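Local coordinates for protein NOVP (Streptomyces caeruleus, PDB 2WK1) that transfers a methyl group from S-adenosyl-L-methionine to the 4-hydroxyl of the noviose sugar, the penultimate step in making the antibiotic novobiocin, at residues Ile207-Leu213 with Leu230-Ser235; Thr223-Thr228 with Ala254-Tyr258; Asn104-Gly108 with Ser235-Tyr239; Val98-Ile102 with Ile127-Val133. One frame throughout, in Å; residues are numbered along the deposited sequence.

Overall arrangement
The four contacts gather round the central parallel strands of a methyltransferase sheet. Contacts 1 and 3 lie at the end of the sheet where strands 210-215 and 238-242 begin; they share Ser235, and their centres are 9 Å apart. Contacts 2 and 4 join helices instead, with centres 27 Å apart. Contact 2 is buried, an aromatic and aliphatic interface with a water at one end, while contacts 1, 3 and 4 are partly buried. Contact 4 mixes aliphatic packing with a histidine-carboxylate bond. Contact 1 combines two backbone bonds, a lysine-to-carbonyl bond and leucine packing, whereas contact 3, the smallest, relies on one valine and one serine hydroxyl. Val101 of helix 87-103 ties contact 4 to both contacts 1 and 3.

Contact 1. Residues Ile207-Leu213 with Leu230-Ser235; sequences IDTLAVL and LYPKVS
Two backbone bonds join Leu210 to the residues around Val234. Leu210 N donates to Lys233 O at 2.9 Å, and Ser235 N donates to Leu210 O, also at 2.9 Å. Together they make a short parallel bridge between Leu210 and Val234, supplemented by a CA-H...O contact from Val234 CA to Leu210 O. The other polar link is made by a side chain. Lys233 runs out extended past the Asp208 carbonyl, then bends at its last torsion (chi4 -64°), which brings NZ to Ile207 O at 3.0 Å, almost head-on to the carbonyl. On the way the lysine chain crosses Ile207 at about a right angle, CD 4.0 Å from Ile207 CB, so the aliphatic part of the lysine packs while its ammonium group is bound.

The apolar layer consists of Leu210, Leu213, Leu230 and Val234. Leu210 CD1 reaches Leu230 CB at 4.0 Å, and its CB faces Val234 CG2. Leu213, its CG anti to the backbone N (chi1 169°), sends CD1 to Leu230 CD1 at 3.9 Å and puts CB 4.0 Å from Val234 CG2. Leu210 and Leu213 also touch Val111 of the adjacent strand 109-113, and Leu230 reaches Thr113, which binds S-adenosyl-L-methionine. Strand 210-215, helix 220-230 and the parallel strand 238-242 form a beta-alpha-beta crossover of the Rossmann-like methyltransferase fold; here the chain leaving the helix is pinned beside the start of the strand that preceded it.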
# COMPACT_ATOMS: atom_id res chain seq x y z
N ILE A 207 19.46 20.02 14.78
CA ILE A 207 18.21 20.53 14.28
C ILE A 207 18.14 21.98 14.71
O ILE A 207 18.33 22.30 15.87
CB ILE A 207 17.02 19.76 14.84
CG1 ILE A 207 17.12 18.25 14.55
CG2 ILE A 207 15.71 20.37 14.29
CD1 ILE A 207 16.12 17.41 15.30
N ASP A 208 17.87 22.86 13.76
CA ASP A 208 17.77 24.28 14.01
C ASP A 208 16.34 24.64 14.47
O ASP A 208 16.12 25.21 15.54
CB ASP A 208 18.14 24.98 12.70
CG ASP A 208 18.06 26.47 12.77
OD1 ASP A 208 17.97 27.02 13.88
OD2 ASP A 208 18.10 27.09 11.69
N THR A 209 15.36 24.32 13.65
CA THR A 209 14.00 24.63 13.96
C THR A 209 13.12 23.51 13.48
O THR A 209 13.44 22.78 12.54
CB THR A 209 13.23 26.26 12.89
OG1 THR A 209 13.53 25.76 11.77
CG2 THR A 209 14.92 26.85 12.69
N LEU A 210 11.98 23.41 14.15
CA LEU A 210 11.00 22.35 13.90
C LEU A 210 9.64 22.96 13.61
O LEU A 210 9.17 23.87 14.31
CB LEU A 210 10.86 21.45 15.13
CG LEU A 210 12.04 20.53 15.43
CD1 LEU A 210 11.87 19.88 16.79
CD2 LEU A 210 12.22 19.53 14.29
N ALA A 211 9.00 22.45 12.57
CA ALA A 211 7.61 22.78 12.28
C ALA A 211 6.63 21.77 12.88
O ALA A 211 5.50 22.15 13.25
CB ALA A 211 7.41 22.93 10.78
N VAL A 212 7.02 20.50 12.99
CA VAL A 212 6.19 19.48 13.66
C VAL A 212 7.10 18.63 14.53
O VAL A 212 8.09 18.10 14.05
CB VAL A 212 5.41 18.59 12.66
CG1 VAL A 212 4.59 17.54 13.43
CG2 VAL A 212 4.50 19.41 11.73
N LEU A 213 6.73 18.51 15.80
CA LEU A 213 7.38 17.63 16.77
C LEU A 213 6.37 16.58 17.17
O LEU A 213 5.42 16.91 17.83
CB LEU A 213 7.80 18.45 17.98
CG LEU A 213 8.26 17.74 19.24
CD1 LEU A 213 9.38 16.74 18.92
CD2 LEU A 213 8.66 18.77 20.32
N LEU A 230 13.65 19.61 22.59
CA LEU A 230 13.13 19.95 21.28
C LEU A 230 12.03 20.99 21.24
O LEU A 230 11.88 21.68 20.23
CB LEU A 230 12.69 18.71 20.50
CG LEU A 230 13.75 17.63 20.26
CD1 LEU A 230 13.20 16.51 19.42
CD2 LEU A 230 15.03 18.19 19.62
N TYR A 231 11.25 21.15 22.31
CA TYR A 231 10.20 22.17 22.25
C TYR A 231 10.72 23.59 21.96
O TYR A 231 10.12 24.32 21.17
CB TYR A 231 9.32 22.18 23.49
CG TYR A 231 8.20 23.17 23.33
CD1 TYR A 231 7.16 22.89 22.46
CD2 TYR A 231 8.21 24.41 23.98
CE1 TYR A 231 6.13 23.75 22.26
CE2 TYR A 231 7.12 25.29 23.78
CZ TYR A 231 6.09 24.93 22.90
OH TYR A 231 4.95 25.68 22.64
N PRO A 232 11.89 23.95 22.52
CA PRO A 232 12.39 25.29 22.20
C PRO A 232 12.69 25.54 20.72
O PRO A 232 12.84 26.69 20.31
CB PRO A 232 13.68 25.39 23.03
CG PRO A 232 13.46 24.50 24.17
CD PRO A 232 12.67 23.33 23.59
N LYS A 233 12.80 24.47 19.92
CA LYS A 233 13.04 24.57 18.48
C LYS A 233 11.77 24.75 17.66
O LYS A 233 11.84 25.06 16.47
CB LYS A 233 13.74 23.31 17.99
CG LYS A 233 15.05 23.06 18.66
CD LYS A 233 15.75 21.85 18.06
CE LYS A 233 16.96 21.40 18.86
NZ LYS A 233 18.02 22.44 18.85
N VAL A 234 10.59 24.56 18.28
CA VAL A 234 9.34 24.58 17.54
C VAL A 234 8.95 26.01 17.18
O VAL A 234 8.83 26.90 18.06
CB VAL A 234 8.20 23.86 18.32
CG1 VAL A 234 6.87 23.98 17.58
CG2 VAL A 234 8.54 22.39 18.48
N SER A 235 8.76 26.25 15.89
CA SER A 235 8.37 27.55 15.39
C SER A 235 6.97 27.95 15.83
O SER A 235 6.09 27.13 16.03
CB SER A 235 8.37 27.52 13.87
OG SER A 235 9.66 27.24 13.39

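Contact 2. Residues Thr223-Thr228 with Ala254-Tyr258; sequences TWDTLT and AVDEY. With EDO (1,2-ethanediol), chain F.
Tyr258 OH is joined to the neighbouring helix by a water, which lies 2.7 Å from that hydroxyl, in the plane of the tyrosine ring, and donates to Thr228 O at 2.8 Å. The water thus links the far end of the phenol to a carbonyl of helix 220-230. Most of the ring's contacts are with carbon. Leu227 CB sits over the centre of one face, 3.7 Å from the ring centroid, a CH-pi contact, while Leu227 CD1 touches Tyr258 CB. The tyrosine in turn presents its edge to a face of Trp224. The centroids of the Tyr258 ring and the six-membered ring of Trp224 are 5.7 Å apart with planes at 75°, a T-shaped pair. Trp224 CG lies anti to the backbone N (chi1 -176°), a torsion that swings the indole toward helix 249-261 until CZ3 is 3.7 Å from Tyr258 CB.

Near the N-terminal end of the interface the side chains are small: Thr223 CG2 meets both Ala254 CB and Val255 CG2 at 3.8 Å. Thr223 OG1 hydrogen-bonds Leu219 O and also accepts a bond from a 1,2-ethanediol, probably carried over from crystallisation. The short axes cross at -36° and 9.5 Å apart. Behind them, Thr223 and Leu227 rest on Met215 of strand 210-215, while beyond Tyr258 lie Phe262, Pro232 and Ile264.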
# COMPACT_ATOMS: atom_id res chain seq x y z
N THR A 223 9.41 11.36 27.31
CA THR A 223 8.62 12.53 26.94
C THR A 223 9.23 13.81 27.49
O THR A 223 9.32 14.78 26.79
CB THR A 223 7.16 12.35 27.44
OG1 THR A 223 6.64 11.12 26.92
CG2 THR A 223 6.27 13.48 27.03
N TRP A 224 9.67 13.77 28.73
CA TRP A 224 10.31 14.93 29.34
C TRP A 224 11.58 15.30 28.58
O TRP A 224 11.82 16.47 28.29
CB TRP A 224 10.62 14.64 30.83
CG TRP A 224 11.19 15.84 31.49
CD1 TRP A 224 12.50 16.13 31.67
CD2 TRP A 224 10.45 16.97 31.98
NE1 TRP A 224 12.63 17.36 32.27
CE2 TRP A 224 11.39 17.90 32.47
CE3 TRP A 224 9.10 17.28 32.07
CZ2 TRP A 224 11.01 19.12 33.03
CZ3 TRP A 224 8.72 18.50 32.64
CH2 TRP A 224 9.67 19.40 33.10
N ASP A 225 12.39 14.30 28.26
CA ASP A 225 13.65 14.59 27.53
C ASP A 225 13.39 15.12 26.11
O ASP A 225 14.12 15.98 25.60
CB ASP A 225 14.53 13.35 27.48
CG ASP A 225 15.10 12.98 28.87
OD1 ASP A 225 15.05 13.83 29.80
OD2 ASP A 225 15.56 11.84 29.00
N THR A 226 12.30 14.68 25.50
CA THR A 226 11.94 15.20 24.21
C THR A 226 11.51 16.65 24.30
O THR A 226 11.98 17.51 23.54
CB THR A 226 10.83 14.36 23.57
OG1 THR A 226 11.30 13.01 23.33
CG2 THR A 226 10.41 14.97 22.26
N LEU A 227 10.57 16.94 25.21
CA LEU A 227 10.11 18.32 25.32
C LEU A 227 11.24 19.28 25.72
O LEU A 227 11.37 20.38 25.17
CB LEU A 227 8.96 18.45 26.31
CG LEU A 227 7.63 17.88 25.82
CD1 LEU A 227 6.69 17.67 27.03
CD2 LEU A 227 7.04 18.80 24.76
N THR A 228 12.03 18.90 26.71
CA THR A 228 13.03 19.83 27.21
C THR A 228 14.03 20.20 26.11
O THR A 228 14.44 21.35 25.99
CB THR A 228 13.76 19.31 28.45
OG1 THR A 228 14.40 18.09 28.20
CG2 THR A 228 12.85 19.18 29.59
N ALA A 254 4.22 14.06 32.29
CA ALA A 254 5.32 14.80 31.70
C ALA A 254 4.83 16.00 30.86
O ALA A 254 5.38 17.10 30.96
CB ALA A 254 6.20 13.88 30.85
N VAL A 255 3.81 15.78 30.03
CA VAL A 255 3.30 16.86 29.19
C VAL A 255 2.69 17.96 30.04
O VAL A 255 2.97 19.17 29.83
CB VAL A 255 2.27 16.30 28.17
CG1 VAL A 255 1.51 17.43 27.46
CG2 VAL A 255 2.97 15.36 27.18
N ASP A 256 1.90 17.56 31.04
CA ASP A 256 1.26 18.58 31.86
C ASP A 256 2.28 19.35 32.69
O ASP A 256 2.17 20.56 32.85
CB ASP A 256 0.21 17.96 32.77
CG ASP A 256 -1.04 17.50 32.03
OD1 ASP A 256 -1.20 17.75 30.82
OD2 ASP A 256 -1.90 16.88 32.70
N GLU A 257 3.28 18.64 33.22
CA GLU A 257 4.29 19.33 34.01
C GLU A 257 5.13 20.30 33.18
O GLU A 257 5.41 21.41 33.61
CB GLU A 257 5.45 18.11 34.65
CG GLU A 257 6.46 18.74 35.53
CD GLU A 257 7.38 17.74 35.87
OE1 GLU A 257 7.22 16.63 35.68
OE2 GLU A 257 8.52 18.14 36.40
N TYR A 258 5.50 19.89 31.99
CA TYR A 258 6.28 20.76 31.13
C TYR A 258 5.49 22.01 30.74
O TYR A 258 5.99 23.14 30.83
CB TYR A 258 6.73 20.02 29.86
CG TYR A 258 7.68 20.82 29.01
CD1 TYR A 258 9.04 20.84 29.29
CD2 TYR A 258 7.23 21.63 27.97
CE1 TYR A 258 9.90 21.61 28.54
CE2 TYR A 258 8.10 22.40 27.21
CZ TYR A 258 9.43 22.41 27.51
OH TYR A 258 10.30 23.17 26.78
C1 EDO F . 5.08 11.26 24.11
O1 EDO F . 6.46 10.73 24.15
C2 EDO F . 4.00 10.37 24.75
O2 EDO F . 3.25 9.68 23.72
O HOH W 1 12.89 23.23 27.41

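Contact 3. Residues Asn104-Gly108 with Ser235-Tyr239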
# COMPACT_ATOMS: atom_id res chain seq x y z
N ASN A 104 1.08 27.18 5.21
CA ASN A 104 1.30 28.45 5.89
C ASN A 104 2.78 28.85 5.96
O ASN A 104 3.13 29.84 6.59
CB ASN A 104 0.70 28.41 7.28
CG ASN A 104 -0.81 28.53 7.26
OD1 ASN A 104 -1.34 29.58 6.86
ND2 ASN A 104 -1.50 27.52 7.73
N ASN A 105 3.63 28.08 5.32
CA ASN A 105 5.06 28.35 5.29
C ASN A 105 5.65 28.57 6.68
O ASN A 105 6.50 29.43 6.90
CB ASN A 105 5.33 29.53 4.37
CG ASN A 105 4.96 29.22 2.95
OD1 ASN A 105 5.50 28.29 2.35
ND2 ASN A 105 4.00 29.95 2.42
N VAL A 106 5.24 27.72 7.62
CA VAL A 106 5.85 27.74 8.94
C VAL A 106 7.22 27.07 8.83
O VAL A 106 7.30 25.94 8.35
CB VAL A 106 5.00 26.96 9.96
CG1 VAL A 106 5.71 26.82 11.32
CG2 VAL A 106 3.60 27.56 10.10
N PRO A 107 8.32 27.76 9.20
CA PRO A 107 9.63 27.15 8.98
C PRO A 107 9.88 25.95 9.88
O PRO A 107 9.42 25.90 11.04
CB PRO A 107 10.62 28.25 9.35
CG PRO A 107 9.85 29.31 9.96
CD PRO A 107 8.41 29.12 9.73
N GLY A 108 10.68 25.02 9.37
CA GLY A 108 11.24 23.97 10.20
C GLY A 108 11.18 22.57 9.62
O GLY A 108 10.45 22.28 8.67
N SER A 235 8.76 26.25 15.89
CA SER A 235 8.37 27.55 15.39
C SER A 235 6.97 27.95 15.83
O SER A 235 6.09 27.13 16.03
CB SER A 235 8.37 27.52 13.87
OG SER A 235 9.66 27.24 13.39
N VAL A 236 6.73 29.25 15.90
CA VAL A 236 5.37 29.75 16.06
C VAL A 236 4.59 29.33 14.83
O VAL A 236 5.03 29.54 13.67
CB VAL A 236 5.37 31.27 16.24
CG1 VAL A 236 3.94 31.82 16.21
CG2 VAL A 236 6.07 31.62 17.53
N GLY A 237 3.43 28.72 15.05
CA GLY A 237 2.62 28.14 14.00
C GLY A 237 2.82 26.65 13.85
O GLY A 237 2.06 26.01 13.15
N GLY A 238 3.87 26.12 14.49
CA GLY A 238 4.17 24.69 14.43
C GLY A 238 3.36 23.91 15.43
O GLY A 238 2.60 24.47 16.22
N TYR A 239 3.49 22.60 15.35
CA TYR A 239 2.68 21.68 16.12
C TYR A 239 3.49 20.72 16.94
O TYR A 239 4.55 20.26 16.50
CB TYR A 239 1.80 20.85 15.17
CG TYR A 239 0.76 21.64 14.43
CD1 TYR A 239 -0.48 21.90 14.99
CD2 TYR A 239 1.00 22.13 13.16
CE1 TYR A 239 -1.43 22.65 14.29
CE2 TYR A 239 0.07 22.89 12.48
CZ TYR A 239 -1.16 23.11 13.03
OH TYR A 239 -2.14 23.86 12.37
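Val106 pushes both its methyls into the turn at Ser235-Gly238, and this is the close-packed half of the contact. With CG1 anti to the backbone N (chi1 173°), that branch lies between Ser235 CB at 3.8 Å, Val236 O and Gly238 N at 3.7 Å, while CG2 rests 3.8 Å from Gly237 O. The turn is type II, closed by Gly238 N to Ser235 O. Gly237, at its third position, has a positive phi (98°), and the absence of a side chain leaves room for Val106 CG2 close to its backbone.

Beside the valine is a single polar link. Ser235 OG donates to Pro107 O at 2.7 Å, approaching from above the carbonyl plane and 36° out of it. The backbone of the same serine belongs to the neighbouring contact with strand 210-215.

The outer side is looser and solvent-exposed. The Pro107 ring is exposed and offers the turn little more than CG, 4.0 Å from Ser235 OG. Val236 is exposed too and directs its side chain away from the loop.

The loop follows helix 87-103, which ends in a Schellman motif at Asn105, and leads into strand 109-113. Val106 leans back on Val101 of that helix, Arg136 bonds the carbonyls of Val106 and Gly108, and the turn opens strand 238-242, whose backbone pairs with strand 210-215.

Contact 4. Residues Val98-Ile102 with Ile127-Val133; sequences VEDVI and ILRAHDV
His131 and Glu99 link helix 87-103 to the residue just past the end of helix 119-130. His131 NE2 donates to Glu99 OE2 at 2.8 Å, and the N-H...O angle of 164° makes the bond nearly straight. The oxygen lies at the edge of the imidazole, in its plane, but the nitrogen meets OE2 on the anti side and 34° out of the carboxylate plane, the two flat groups being turned 78° against each other. Glu99 reaches across with its chain extended beyond CG, and CG itself passes 4.0 Å from Ile127 CG2. Its other oxygen, OE1, has a long and weak ion pair with Arg95. A nearby carboxylate of this kind would probably favour a protonated imidazole.

Helices 87-103 and 119-130 lie next to each other in the Rossmann-like methyltransferase fold, joined in the chain through strand 109-113; both press on Leu110 of that strand, Val98 from one helix and Leu128 from the other.

The remaining contacts are apolar. Val98 CG1 meets Ile127 CG2 at 3.6 Å, and Val98 CB lies 4.0 Å from Ile127 CD1. Ile102 CG1 stands anti to the carbonyl carbon, and with the chain extended its CD1 touches four side chains: Ile127 CG2 at 4.0 Å, and Leu128 CD2, the ring atom His131 CD2 and Val133 CG2 all at 4.2 Å. Val133 arrives there because helix 119-130 ends in a Schellman motif, Asp132 taking the positive phi and Val133 N bonding back to Leu128 O. Leu39 of helix 35-47 touches both Glu99 and Ile127.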
# COMPACT_ATOMS: atom_id res chain seq x y z
N VAL A 98 1.19 18.53 8.98
CA VAL A 98 2.28 18.78 8.04
C VAL A 98 1.77 19.60 6.85
O VAL A 98 2.44 20.55 6.42
CB VAL A 98 2.96 17.48 7.57
CG1 VAL A 98 4.03 17.78 6.51
CG2 VAL A 98 3.59 16.74 8.76
N GLU A 99 0.59 19.26 6.32
CA GLU A 99 0.06 20.10 5.22
C GLU A 99 -0.19 21.53 5.67
O GLU A 99 -0.02 22.45 4.87
CB GLU A 99 -1.16 19.47 4.55
CG GLU A 99 -0.77 18.20 3.80
CD GLU A 99 -1.86 17.59 2.98
OE1 GLU A 99 -3.04 17.68 3.37
OE2 GLU A 99 -1.53 17.03 1.92
N ASP A 100 -0.61 21.73 6.92
CA ASP A 100 -0.87 23.10 7.40
C ASP A 100 0.44 23.89 7.51
O ASP A 100 0.50 25.07 7.12
CB ASP A 100 -1.60 23.10 8.74
CG ASP A 100 -2.07 24.49 9.13
OD1 ASP A 100 -2.91 25.04 8.38
OD2 ASP A 100 -1.62 25.01 10.16
N VAL A 101 1.51 23.27 8.01
CA VAL A 101 2.79 23.98 8.10
C VAL A 101 3.35 24.30 6.71
O VAL A 101 3.95 25.36 6.49
CB VAL A 101 3.84 23.32 9.04
CG1 VAL A 101 3.30 23.18 10.44
CG2 VAL A 101 4.38 22.03 8.52
N ILE A 102 3.14 23.40 5.76
CA ILE A 102 3.56 23.65 4.38
C ILE A 102 2.72 24.78 3.80
O ILE A 102 3.26 25.70 3.21
CB ILE A 102 3.41 22.41 3.47
CG1 ILE A 102 4.38 21.31 3.91
CG2 ILE A 102 3.60 22.81 1.98
CD1 ILE A 102 4.11 19.94 3.30
N ILE A 127 4.57 13.09 2.54
CA ILE A 127 3.83 14.34 2.40
C ILE A 127 4.75 15.38 1.76
O ILE A 127 4.34 16.12 0.87
CB ILE A 127 3.30 14.82 3.75
CG1 ILE A 127 2.30 13.83 4.35
CG2 ILE A 127 2.65 16.19 3.57
CD1 ILE A 127 2.14 13.99 5.87
N LEU A 128 6.01 15.44 2.21
CA LEU A 128 6.96 16.36 1.59
C LEU A 128 7.08 16.05 0.09
O LEU A 128 7.09 16.95 -0.75
CB LEU A 128 8.32 16.30 2.25
CG LEU A 128 8.38 16.74 3.72
CD1 LEU A 128 9.81 16.64 4.25
CD2 LEU A 128 7.82 18.15 3.97
N ARG A 129 7.20 14.78 -0.26
CA ARG A 129 7.33 14.37 -1.66
C ARG A 129 6.11 14.76 -2.48
O ARG A 129 6.24 15.27 -3.61
CB ARG A 129 7.59 12.86 -1.73
CG ARG A 129 7.80 12.30 -3.14
CD ARG A 129 9.24 12.15 -3.46
NE ARG A 129 9.44 11.52 -4.76
CZ ARG A 129 9.35 12.14 -5.93
NH1 ARG A 129 9.01 13.42 -6.01
NH2 ARG A 129 9.57 11.46 -7.06
N ALA A 130 4.92 14.56 -1.90
CA ALA A 130 3.67 14.85 -2.59
C ALA A 130 3.58 16.32 -2.95
O ALA A 130 2.95 16.66 -3.96
CB ALA A 130 2.48 14.46 -1.73
N HIS A 131 4.17 17.18 -2.12
CA HIS A 131 4.09 18.62 -2.33
C HIS A 131 5.37 19.19 -2.91
O HIS A 131 5.53 20.41 -2.95
CB HIS A 131 3.71 19.29 -1.01
CG HIS A 131 2.32 18.97 -0.57
ND1 HIS A 131 1.21 19.64 -1.07
CD2 HIS A 131 1.85 18.07 0.32
CE1 HIS A 131 0.12 19.15 -0.50
NE2 HIS A 131 0.48 18.18 0.33
N ASP A 132 6.26 18.31 -3.35
CA ASP A 132 7.57 18.68 -3.91
C ASP A 132 8.34 19.67 -3.03
O ASP A 132 8.95 20.65 -3.52
CB ASP A 132 7.46 19.21 -5.34
CG ASP A 132 8.80 19.20 -6.07
OD1 ASP A 132 9.71 18.40 -5.72
OD2 ASP A 132 8.96 20.03 -6.99
N VAL A 133 8.36 19.37 -1.73
CA VAL A 133 9.10 20.17 -0.78
C VAL A 133 10.51 19.60 -0.64
O VAL A 133 10.67 18.46 -0.22
CB VAL A 133 8.40 20.20 0.59
CG1 VAL A 133 9.31 20.90 1.63
CG2 VAL A 133 7.06 20.85 0.49